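Local coordinates for protein amide synthase (Vibrio cholerae, PDB 1L5A) that probably forms amide bonds in vibriobactin biosynthesis, as a stand-alone enzyme of the nonribosomal peptide synthetase condensation family, at residues N220-L224 / P370-L374; A359-N363 / A383-Q387; L20-A24 / R123-I127; L42-E48 / R140-H144; E167-Y171 / G309-I313. All coordinates share one frame. Numbering follows the deposited sequence.

In the fold
From the N terminus, interactions 3 and 4 open first, and their segments cross: strand 22-30 pairs with strand 117-125, then helix 35-47 packs on helix 131-150, so two successive strand-helix units of the N-terminal half are joined twice, the centres of interactions 3 and 4 about 19 Å apart. Interaction 5 opens next, on helix 161-172, and closes at the loop before helix 313-319, pinning the stretch that follows the N-terminal half to the C-terminal half. Interaction 1 starts inside that loop, on helix 217-229, and ends beyond it at 370-374, crossing interaction 5. Interaction 2, the shortest closure, crosses interaction 1 and holds the start of strand 362-368 against the lead-in to helix 387-409.

Interaction 1 of 5, residues N220-L224 / P370-L374; sequences NHLLL and PQHEL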
# COMPACT_ATOMS: atom_id res chain seq x y z
N ASN A 220 33.58 12.54 9.80
CA ASN A 220 32.78 11.37 9.46
C ASN A 220 32.10 10.77 10.69
O ASN A 220 30.94 10.38 10.63
CB ASN A 220 33.63 10.32 8.76
CG ASN A 220 34.30 10.86 7.52
OD1 ASN A 220 33.80 11.80 6.89
ND2 ASN A 220 35.42 10.26 7.14
N HIS A 221 32.82 10.69 11.80
CA HIS A 221 32.24 10.16 13.02
C HIS A 221 31.09 11.08 13.43
O HIS A 221 29.99 10.61 13.77
CB HIS A 221 33.28 10.08 14.13
N LEU A 222 31.33 12.39 13.38
CA LEU A 222 30.30 13.38 13.74
C LEU A 222 29.10 13.27 12.80
O LEU A 222 27.94 13.36 13.23
CB LEU A 222 30.89 14.79 13.66
CG LEU A 222 29.91 15.95 13.81
CD1 LEU A 222 29.20 15.90 15.15
CD2 LEU A 222 30.67 17.26 13.68
N LEU A 223 29.40 13.09 11.51
CA LEU A 223 28.39 12.97 10.47
C LEU A 223 27.44 11.85 10.85
O LEU A 223 26.21 12.00 10.80
CB LEU A 223 29.05 12.63 9.13
CG LEU A 223 28.41 13.04 7.80
CD1 LEU A 223 28.65 11.91 6.82
CD2 LEU A 223 26.91 13.34 7.93
N LEU A 224 28.02 10.71 11.24
CA LEU A 224 27.22 9.56 11.64
C LEU A 224 26.39 9.95 12.86
O LEU A 224 25.16 9.89 12.79
CB LEU A 224 28.11 8.36 11.95
CG LEU A 224 28.70 7.70 10.71
CD1 LEU A 224 29.82 6.74 11.08
CD2 LEU A 224 27.59 6.97 9.97
N PRO A 370 31.29 7.61 5.39
CA PRO A 370 31.89 8.08 6.64
C PRO A 370 32.59 6.96 7.41
O PRO A 370 33.41 7.21 8.30
CB PRO A 370 30.70 8.68 7.40
CG PRO A 370 29.50 8.00 6.79
CD PRO A 370 29.85 7.91 5.34
N GLN A 371 32.28 5.72 7.06
CA GLN A 371 32.89 4.56 7.70
C GLN A 371 34.33 4.38 7.21
O GLN A 371 35.14 3.71 7.86
CB GLN A 371 32.09 3.29 7.40
CG GLN A 371 30.91 3.03 8.32
CD GLN A 371 29.62 3.63 7.81
OE1 GLN A 371 29.18 3.33 6.70
NE2 GLN A 371 28.99 4.47 8.62
N HIS A 372 34.63 4.97 6.06
CA HIS A 372 35.97 4.87 5.50
C HIS A 372 36.44 6.24 5.05
O HIS A 372 36.65 7.13 5.88
CB HIS A 372 35.96 3.89 4.32
CG HIS A 372 35.52 2.51 4.69
ND1 HIS A 372 36.12 1.78 5.69
CD2 HIS A 372 34.52 1.73 4.21
CE1 HIS A 372 35.51 0.61 5.81
NE2 HIS A 372 34.53 0.56 4.92
N GLU A 373 36.63 6.41 3.75
CA GLU A 373 37.04 7.69 3.23
C GLU A 373 35.84 8.28 2.50
O GLU A 373 35.16 7.58 1.74
CB GLU A 373 38.22 7.54 2.27
CG GLU A 373 38.69 8.85 1.66
CD GLU A 373 39.88 8.68 0.74
OE1 GLU A 373 39.91 7.67 -0.00
OE2 GLU A 373 40.77 9.55 0.75
N LEU A 374 35.57 9.55 2.77
CA LEU A 374 34.45 10.25 2.14
C LEU A 374 34.98 11.52 1.51
O LEU A 374 35.47 12.41 2.21
CB LEU A 374 33.40 10.60 3.19
CG LEU A 374 32.18 11.33 2.67
CD1 LEU A 374 31.35 10.40 1.78
CD2 LEU A 374 31.36 11.83 3.84
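Residues 220-224 form part of helix 217-229, with Leu224 N hydrogen-bonded to Asn220 O at 3.0 Å, while 370-374 bends through the link between strands 362-368 and 374-381. The two backbones come nearest at Asn220 and Pro370, whose CA atoms are 4.4 Å apart. Asn220 CB lies 3.2 Å from Pro370 O, and its amide extends over the turn, ND2 reaching 3.6 Å from His372 O. The proline ring fits against two leucines of the helix: Leu223 CD1 is 3.9 Å from Pro370 CB, and Leu224 CD2 is 3.8 Å from Pro370 CG. Leu223 CD1 also meets Leu374 CD2 at 4.0 Å. Gln371 starts away from the helix, but its side chain folds back to place NE2 3.2 Å from Leu224 CD2. Trp234 of helix 234-249 adds to this apolar cluster, touching Leu223, Pro370 and Leu374. Contact is thus by van der Waals packing of a helix flank on a beta-hairpin turn, in which His372 and Glu373 opposite Ser369 make a classic beta bulge.

Interaction 2 of 5, residues A359-N363 / A383-Q387; sequences AEGIN and ASYPQ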
# COMPACT_ATOMS: atom_id res chain seq x y z
N ALA A 359 27.74 17.69 -17.48
CA ALA A 359 27.68 18.58 -16.33
C ALA A 359 26.91 19.85 -16.66
O ALA A 359 27.16 20.48 -17.68
CB ALA A 359 29.11 18.94 -15.88
N GLU A 360 25.95 20.21 -15.82
CA GLU A 360 25.17 21.41 -16.05
C GLU A 360 25.06 22.13 -14.70
O GLU A 360 24.74 21.51 -13.70
CB GLU A 360 23.80 21.04 -16.60
CG GLU A 360 23.19 22.09 -17.51
CD GLU A 360 21.96 21.57 -18.27
OE1 GLU A 360 22.09 20.52 -18.95
OE2 GLU A 360 20.88 22.21 -18.19
N GLY A 361 25.34 23.43 -14.68
CA GLY A 361 25.28 24.17 -13.44
C GLY A 361 26.40 23.76 -12.51
O GLY A 361 27.49 23.43 -12.95
N ILE A 362 26.17 23.81 -11.20
CA ILE A 362 27.19 23.39 -10.26
C ILE A 362 26.67 22.12 -9.58
O ILE A 362 25.47 21.97 -9.33
CB ILE A 362 27.49 24.47 -9.23
CG1 ILE A 362 28.71 24.05 -8.40
CG2 ILE A 362 26.27 24.69 -8.35
CD1 ILE A 362 29.16 25.05 -7.38
N ASN A 363 27.57 21.20 -9.28
CA ASN A 363 27.23 19.91 -8.69
C ASN A 363 28.10 19.59 -7.46
O ASN A 363 29.33 19.74 -7.50
CB ASN A 363 27.42 18.85 -9.77
CG ASN A 363 26.86 17.50 -9.38
OD1 ASN A 363 25.78 17.11 -9.86
ND2 ASN A 363 27.58 16.76 -8.54
N ALA A 383 30.16 26.65 -18.94
CA ALA A 383 29.29 27.13 -20.01
C ALA A 383 27.86 27.38 -19.51
O ALA A 383 27.02 27.91 -20.24
CB ALA A 383 29.26 26.11 -21.14
N SER A 384 27.58 27.01 -18.27
CA SER A 384 26.25 27.22 -17.72
C SER A 384 26.31 27.54 -16.22
O SER A 384 25.31 27.42 -15.52
CB SER A 384 25.38 25.97 -17.93
OG SER A 384 25.91 24.86 -17.22
N TYR A 385 27.48 27.93 -15.74
CA TYR A 385 27.64 28.26 -14.33
C TYR A 385 28.89 29.12 -14.20
O TYR A 385 29.95 28.74 -14.67
CB TYR A 385 27.76 27.00 -13.49
CG TYR A 385 27.69 27.29 -12.02
CD1 TYR A 385 26.46 27.53 -11.40
CD2 TYR A 385 28.84 27.40 -11.25
CE1 TYR A 385 26.38 27.89 -10.05
CE2 TYR A 385 28.78 27.76 -9.90
CZ TYR A 385 27.54 28.01 -9.31
OH TYR A 385 27.46 28.36 -7.98
N PRO A 386 28.78 30.28 -13.55
CA PRO A 386 29.91 31.20 -13.37
C PRO A 386 31.12 30.62 -12.66
O PRO A 386 31.01 30.11 -11.55
CB PRO A 386 29.29 32.36 -12.63
CG PRO A 386 28.21 31.69 -11.83
CD PRO A 386 27.60 30.77 -12.83
N GLN A 387 32.27 30.71 -13.31
CA GLN A 387 33.50 30.18 -12.75
C GLN A 387 33.88 30.72 -11.38
O GLN A 387 34.36 29.97 -10.54
CB GLN A 387 34.69 30.41 -13.69
CG GLN A 387 36.01 30.04 -13.02
CD GLN A 387 37.22 30.24 -13.90
OE1 GLN A 387 37.35 31.26 -14.57
NE2 GLN A 387 38.12 29.26 -13.89
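Ser384 takes the p rotamer, which brings its hydroxyl in front of the backbone of Gly361: Gly361 N donates to Ser384 OG at 3.0 Å in a nearly straight bond (174°). The same oxygen is hydrogen-bonded to Asp381 OD2, so it joins the two segments to the end of strand 374-381. Gly361 has a positive phi (70°), which favours glycine, and the closest CA pair is its own with that of Tyr385, 4.8 Å. Tyr385 with chi1 t sets its ring face against Ile362, itself t,t; Ile362 CB stands 3.5 Å from the ring centroid and 10° off the normal, a CH-pi contact over the face. Tyr385 CB also comes within 3.6 Å of Gly361 O. At the periphery, Glu360 CG passes 3.9 Å from Ser384 OG. Pro386 then occupies the N-cap position of helix 387-409, whose His393 touches both Ile362 and Tyr385, while strand 362-368 runs between strands 374-381 and 333-337.

Interaction 3 of 5, residues L20-A24 / R123-I127; sequences LDTVA and RAHHI
Strands 22-24 and 123-125 run antiparallel, their axes 4.6 Å apart at an angle of 161°. Arg123 opposes Ala24 as a non-hydrogen-bonded pair (CA-CA 4.2 Å); its CB is 4.1 Å from Ala24 CB, its CA sits 3.3 Å from Val23 O in a CA-H...O contact, and its guanidinium leads away to a salt bridge with Asp93. Ala124 and Val23 (chi1 t) form the hydrogen-bonded pair (CA-CA 5.2 Å), with Ala124 N to Val23 O at 2.8 Å and Val23 N to Ala124 O at 2.7 Å; their CB atoms lie on the sheet face opposite to that of Thr22, Ala24, Arg123 and His125. His125 faces Thr22 (CA-CA 4.4 Å, non-hydrogen-bonded); with chi1 t and chi2 -75° it turns a ring face to Asp21 O and accepts at ND1 from Ile127 N, 2.9 Å. His125-His126-Ile127 fits the start of the HHxxxDG signature of condensation domains, at the point where strand 117-125 gives way to the loop leading to helix 131-150. At His126 phi/psi drop to -53/-17°, ending the strand, yet His126 N still donates to Asp21 O at 2.7 Å. Its ring (chi1 -123°, chi2 -80°) puts CD2 3.2 Å from Val23 CG2 and meets Phe8 of helix 6-14. Ile127 bends on and touches Phe8 and Trp9, while Asp21 pairs with Arg11 of that helix.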
# COMPACT_ATOMS: atom_id res chain seq x y z
N LEU A 20 26.31 12.54 -25.92
CA LEU A 20 26.14 13.39 -24.75
C LEU A 20 25.79 12.65 -23.46
O LEU A 20 26.22 13.03 -22.38
CB LEU A 20 25.04 14.42 -25.02
CG LEU A 20 25.38 15.55 -25.96
CD1 LEU A 20 24.11 16.19 -26.49
CD2 LEU A 20 26.23 16.57 -25.22
N ASP A 21 25.00 11.60 -23.58
CA ASP A 21 24.55 10.87 -22.40
C ASP A 21 24.96 9.42 -22.35
O ASP A 21 24.12 8.53 -22.40
CB ASP A 21 23.04 11.02 -22.31
CG ASP A 21 22.61 12.47 -22.31
OD1 ASP A 21 23.06 13.21 -21.41
OD2 ASP A 21 21.84 12.88 -23.20
N THR A 22 26.25 9.18 -22.22
CA THR A 22 26.81 7.84 -22.15
C THR A 22 27.21 7.52 -20.72
O THR A 22 27.51 8.42 -19.93
CB THR A 22 28.06 7.72 -23.02
OG1 THR A 22 27.74 7.98 -24.40
CG2 THR A 22 28.66 6.34 -22.90
N VAL A 23 27.22 6.24 -20.38
CA VAL A 23 27.64 5.81 -19.05
C VAL A 23 28.67 4.70 -19.26
O VAL A 23 28.36 3.63 -19.81
CB VAL A 23 26.47 5.24 -18.22
CG1 VAL A 23 26.88 5.13 -16.76
CG2 VAL A 23 25.26 6.12 -18.35
N ALA A 24 29.90 4.95 -18.85
CA ALA A 24 30.93 3.93 -19.00
C ALA A 24 31.78 3.80 -17.75
O ALA A 24 32.18 4.80 -17.13
CB ALA A 24 31.83 4.26 -20.22
N ARG A 123 29.86 -0.23 -21.08
CA ARG A 123 29.31 1.03 -21.55
C ARG A 123 27.88 0.91 -21.98
O ARG A 123 27.49 -0.05 -22.64
CB ARG A 123 30.07 1.57 -22.75
CG ARG A 123 29.26 2.62 -23.51
CD ARG A 123 29.46 2.51 -24.99
NE ARG A 123 28.26 2.05 -25.66
CZ ARG A 123 28.23 1.57 -26.90
NH1 ARG A 123 29.34 1.48 -27.61
NH2 ARG A 123 27.08 1.17 -27.42
N ALA A 124 27.10 1.92 -21.64
CA ALA A 124 25.70 1.96 -22.00
C ALA A 124 25.30 3.41 -22.22
O ALA A 124 26.04 4.32 -21.92
CB ALA A 124 24.87 1.35 -20.87
N HIS A 125 24.13 3.61 -22.78
CA HIS A 125 23.62 4.96 -22.96
C HIS A 125 22.70 5.24 -21.76
O HIS A 125 22.00 4.35 -21.28
CB HIS A 125 22.84 5.05 -24.26
CG HIS A 125 22.43 6.44 -24.60
ND1 HIS A 125 21.39 7.09 -23.96
CD2 HIS A 125 22.93 7.32 -25.50
CE1 HIS A 125 21.27 8.31 -24.46
NE2 HIS A 125 22.19 8.47 -25.39
N HIS A 126 22.71 6.46 -21.28
CA HIS A 126 21.88 6.81 -20.14
C HIS A 126 20.39 6.47 -20.32
O HIS A 126 19.64 6.42 -19.35
CB HIS A 126 22.02 8.30 -19.87
CG HIS A 126 22.47 8.62 -18.49
ND1 HIS A 126 21.62 8.61 -17.41
CD2 HIS A 126 23.70 8.92 -18.01
CE1 HIS A 126 22.30 8.90 -16.32
NE2 HIS A 126 23.57 9.09 -16.65
N ILE A 127 19.97 6.24 -21.57
CA ILE A 127 18.58 5.95 -21.86
C ILE A 127 18.14 4.54 -21.45
O ILE A 127 16.94 4.25 -21.46
CB ILE A 127 18.29 6.20 -23.37
CG1 ILE A 127 16.79 6.38 -23.59
CG2 ILE A 127 18.76 5.03 -24.22
CD1 ILE A 127 16.49 6.91 -24.94

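Interaction 4 of 5, residues L42-E48 / R140-H144; sequences LHLTVSE and RLSQH
Leu44 lays its CB over the face of the His144 ring, 3.8 Å from the centroid and 13° off the normal, a CH-pi contact. It belongs to helix 42-47, which crosses helix 140-144 at 131° with axes 8.5 Å apart. The nearest CA atoms are those of Thr45 and Leu141, 5.5 Å; Thr45 is m, its OG1 3.2 Å from Leu141 CA and hydrogen-bonded to Ala41 O. On one side Leu141 (t,p) sets CD1 3.9 Å from Leu42 CB. On the other, Glu48 (m,t), three residues on from Thr45, reaches across: Arg140 (t,p,t) gives NE to Glu48 OE1 at 2.8 Å and NH2 to Glu48 OE2 at 2.7 Å, while His144 NE2 (chi1 m, chi2 -53°) donates to Glu48 OE2 at 2.5 Å. Arg140 NH1 hydrogen-bonds Gln143 OE1 at 3.0 Å, and Arg140 NH2 Thr155 O. The carboxylate, also accepting from Phe158 N, meets the arginine's charge inside a buried contact, so directional bonds fix the helices at Glu48 and apolar contact at Leu42.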
# COMPACT_ATOMS: atom_id res chain seq x y z
N LEU A 42 30.23 -12.54 -16.46
CA LEU A 42 29.79 -11.35 -17.18
C LEU A 42 28.70 -11.70 -18.18
O LEU A 42 27.71 -10.98 -18.30
CB LEU A 42 30.97 -10.65 -17.88
CG LEU A 42 30.68 -9.45 -18.80
CD1 LEU A 42 30.09 -8.30 -18.02
CD2 LEU A 42 31.94 -9.01 -19.45
N HIS A 43 28.86 -12.82 -18.89
CA HIS A 43 27.87 -13.29 -19.86
C HIS A 43 26.54 -13.58 -19.16
O HIS A 43 25.46 -13.34 -19.72
CB HIS A 43 28.36 -14.57 -20.53
CG HIS A 43 27.29 -15.29 -21.30
ND1 HIS A 43 27.03 -15.04 -22.63
CD2 HIS A 43 26.40 -16.23 -20.91
CE1 HIS A 43 26.03 -15.80 -23.03
NE2 HIS A 43 25.62 -16.53 -22.00
N LEU A 44 26.61 -14.15 -17.96
CA LEU A 44 25.39 -14.43 -17.21
C LEU A 44 24.73 -13.12 -16.77
O LEU A 44 23.53 -12.92 -16.99
CB LEU A 44 25.71 -15.30 -15.98
CG LEU A 44 26.04 -16.78 -16.25
CD1 LEU A 44 26.31 -17.48 -14.93
CD2 LEU A 44 24.86 -17.46 -16.96
N THR A 45 25.50 -12.23 -16.16
CA THR A 45 24.93 -10.98 -15.70
C THR A 45 24.17 -10.23 -16.78
O THR A 45 23.02 -9.82 -16.57
CB THR A 45 25.99 -10.06 -15.15
OG1 THR A 45 26.64 -10.70 -14.05
CG2 THR A 45 25.34 -8.77 -14.67
N VAL A 46 24.82 -10.05 -17.93
CA VAL A 46 24.24 -9.34 -19.06
C VAL A 46 22.96 -9.99 -19.60
O VAL A 46 22.06 -9.30 -20.08
CB VAL A 46 25.32 -9.19 -20.18
CG1 VAL A 46 24.69 -8.87 -21.48
CG2 VAL A 46 26.28 -8.05 -19.83
N SER A 47 22.86 -11.31 -19.53
CA SER A 47 21.66 -11.99 -20.01
C SER A 47 20.44 -11.63 -19.21
O SER A 47 19.34 -11.57 -19.74
CB SER A 47 21.81 -13.50 -19.94
OG SER A 47 22.77 -13.89 -20.90
N GLU A 48 20.65 -11.37 -17.93
CA GLU A 48 19.57 -11.02 -17.03
C GLU A 48 19.02 -9.60 -17.21
O GLU A 48 17.95 -9.30 -16.68
CB GLU A 48 20.02 -11.22 -15.59
CG GLU A 48 20.39 -12.66 -15.21
CD GLU A 48 20.81 -12.78 -13.76
OE1 GLU A 48 20.49 -11.86 -12.98
OE2 GLU A 48 21.43 -13.80 -13.40
N ARG A 140 25.82 -7.78 -9.40
CA ARG A 140 25.39 -9.03 -10.00
C ARG A 140 26.63 -9.74 -10.60
O ARG A 140 26.82 -10.94 -10.43
CB ARG A 140 24.35 -8.74 -11.08
CG ARG A 140 23.62 -9.98 -11.59
CD ARG A 140 23.10 -10.81 -10.44
NE ARG A 140 22.39 -11.99 -10.93
CZ ARG A 140 22.13 -13.08 -10.20
NH1 ARG A 140 22.53 -13.16 -8.94
NH2 ARG A 140 21.50 -14.10 -10.75
N LEU A 141 27.49 -8.99 -11.28
CA LEU A 141 28.67 -9.60 -11.87
C LEU A 141 29.44 -10.27 -10.75
O LEU A 141 29.91 -11.41 -10.88
CB LEU A 141 29.53 -8.54 -12.54
CG LEU A 141 30.92 -9.01 -12.94
CD1 LEU A 141 30.82 -10.03 -14.08
CD2 LEU A 141 31.75 -7.79 -13.36
N SER A 142 29.57 -9.55 -9.64
CA SER A 142 30.24 -10.07 -8.47
C SER A 142 29.58 -11.38 -8.02
O SER A 142 30.24 -12.40 -7.84
CB SER A 142 30.13 -9.04 -7.34
OG SER A 142 30.82 -9.48 -6.19
N GLN A 143 28.26 -11.34 -7.84
CA GLN A 143 27.52 -12.50 -7.39
C GLN A 143 27.73 -13.73 -8.26
O GLN A 143 28.04 -14.82 -7.75
CB GLN A 143 26.03 -12.19 -7.30
CG GLN A 143 25.74 -11.06 -6.37
CD GLN A 143 24.26 -10.71 -6.28
OE1 GLN A 143 23.51 -10.85 -7.26
NE2 GLN A 143 23.84 -10.24 -5.12
N HIS A 144 27.58 -13.58 -9.56
CA HIS A 144 27.78 -14.72 -10.42
C HIS A 144 29.20 -15.26 -10.33
O HIS A 144 29.39 -16.48 -10.31
CB HIS A 144 27.42 -14.39 -11.86
CG HIS A 144 25.96 -14.46 -12.16
ND1 HIS A 144 25.19 -15.58 -11.88
CD2 HIS A 144 25.13 -13.59 -12.78
CE1 HIS A 144 23.96 -15.39 -12.32
NE2 HIS A 144 23.89 -14.19 -12.87

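Interaction 5 of 5, residues E167-Y171 / G309-I313; sequences EEAAY and GRYRI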
# COMPACT_ATOMS: atom_id res chain seq x y z
N GLU A 167 4.42 -2.60 -13.54
CA GLU A 167 4.31 -1.87 -12.30
C GLU A 167 4.14 -0.36 -12.61
O GLU A 167 3.23 0.28 -12.08
CB GLU A 167 5.55 -2.13 -11.42
CG GLU A 167 5.43 -1.62 -10.00
CD GLU A 167 6.74 -1.70 -9.26
OE1 GLU A 167 7.01 -2.73 -8.62
OE2 GLU A 167 7.51 -0.73 -9.35
N GLU A 168 4.99 0.17 -13.49
CA GLU A 168 4.93 1.58 -13.84
C GLU A 168 3.59 1.93 -14.47
O GLU A 168 3.02 3.00 -14.22
CB GLU A 168 6.09 1.96 -14.77
CG GLU A 168 6.22 3.48 -15.08
CD GLU A 168 6.65 4.34 -13.87
OE1 GLU A 168 6.90 3.79 -12.78
OE2 GLU A 168 6.74 5.58 -14.01
N ALA A 169 3.09 1.02 -15.30
CA ALA A 169 1.80 1.25 -15.94
C ALA A 169 0.67 1.37 -14.91
O ALA A 169 -0.17 2.28 -14.98
CB ALA A 169 1.49 0.11 -16.90
N ALA A 170 0.66 0.45 -13.95
CA ALA A 170 -0.34 0.44 -12.91
C ALA A 170 -0.28 1.72 -12.09
O ALA A 170 -1.32 2.27 -11.69
CB ALA A 170 -0.14 -0.80 -11.99
N TYR A 171 0.94 2.19 -11.82
CA TYR A 171 1.13 3.41 -11.04
C TYR A 171 0.57 4.64 -11.76
O TYR A 171 -0.04 5.51 -11.13
CB TYR A 171 2.61 3.67 -10.78
CG TYR A 171 2.87 5.10 -10.39
CD1 TYR A 171 2.59 5.54 -9.10
CD2 TYR A 171 3.34 6.03 -11.33
CE1 TYR A 171 2.76 6.87 -8.73
CE2 TYR A 171 3.52 7.38 -10.98
CZ TYR A 171 3.22 7.80 -9.67
OH TYR A 171 3.38 9.11 -9.28
N GLY A 309 8.06 10.95 -5.06
CA GLY A 309 9.13 10.85 -6.04
C GLY A 309 8.98 10.08 -7.35
O GLY A 309 9.78 10.26 -8.26
N ARG A 310 7.97 9.23 -7.47
CA ARG A 310 7.78 8.44 -8.67
C ARG A 310 7.11 9.27 -9.75
O ARG A 310 7.02 8.83 -10.92
CB ARG A 310 6.94 7.20 -8.34
CG ARG A 310 6.77 6.22 -9.47
CD ARG A 310 6.32 4.86 -8.98
NE ARG A 310 6.46 3.85 -10.03
CZ ARG A 310 6.57 2.55 -9.80
NH1 ARG A 310 6.56 2.08 -8.56
NH2 ARG A 310 6.69 1.70 -10.81
N TYR A 311 6.64 10.46 -9.38
CA TYR A 311 6.00 11.36 -10.35
C TYR A 311 7.16 12.01 -11.12
O TYR A 311 8.03 12.66 -10.54
CB TYR A 311 5.13 12.41 -9.63
CG TYR A 311 4.06 13.07 -10.49
CD1 TYR A 311 2.90 12.38 -10.86
CD2 TYR A 311 4.22 14.38 -10.94
CE1 TYR A 311 1.93 12.98 -11.66
CE2 TYR A 311 3.27 14.99 -11.75
CZ TYR A 311 2.13 14.29 -12.11
OH TYR A 311 1.21 14.91 -12.93
N ARG A 312 7.20 11.79 -12.42
CA ARG A 312 8.27 12.33 -13.25
C ARG A 312 8.38 13.86 -13.30
O ARG A 312 7.39 14.57 -13.52
CB ARG A 312 8.11 11.77 -14.67
CG ARG A 312 8.51 10.30 -14.79
CD ARG A 312 9.92 10.24 -15.30
NE ARG A 312 10.87 9.67 -14.36
CZ ARG A 312 12.12 10.09 -14.24
NH1 ARG A 312 12.57 11.09 -14.99
NH2 ARG A 312 12.93 9.52 -13.37
N ILE A 313 9.60 14.35 -13.12
CA ILE A 313 9.85 15.77 -13.16
C ILE A 313 9.47 16.31 -14.54
O ILE A 313 9.04 17.45 -14.68
CB ILE A 313 11.34 16.09 -12.86
CG1 ILE A 313 11.55 17.60 -12.75
CG2 ILE A 313 12.24 15.50 -13.95
CD1 ILE A 313 11.03 18.21 -11.47
O HOH W 1 6.03 8.25 -13.14
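Arg310 dominates this contact, losing 137 Å² of surface to residues 167-171; its side chain, t at chi1 to chi3, stretches across to the helix. At its tip it makes a salt-bridge network with two consecutive glutamates. Arg310 NE and NH2 donate to Glu168 OE1 at 2.8 and 2.9 Å, and Arg310 NH1 and NH2 to Glu167 OE2 at 3.1 and 3.0 Å. Tyr171, one turn along the helix, supports the aliphatic part of the arginine: Arg310 CG stands 3.8 Å from the Tyr171 ring centroid in a CH-pi contact over the face, and Tyr171 OH, hydrogen-bonded to Asp180, comes 3.7 Å from Tyr311 CD1. Glu168 also reaches the main chain: one water donates to Glu168 OE2 at 2.9 Å and to Arg310 O at 2.5 Å. Glu167 OE2 has a further partner in Ser266. The bend 309-313 leads from helix 291-307 into helix 313-319, hydrogen-bonds Asn277 of strand 277-282 and rests Tyr311 on helix 175-189, so the salt bridges join helix 161-172 to the C-terminal half.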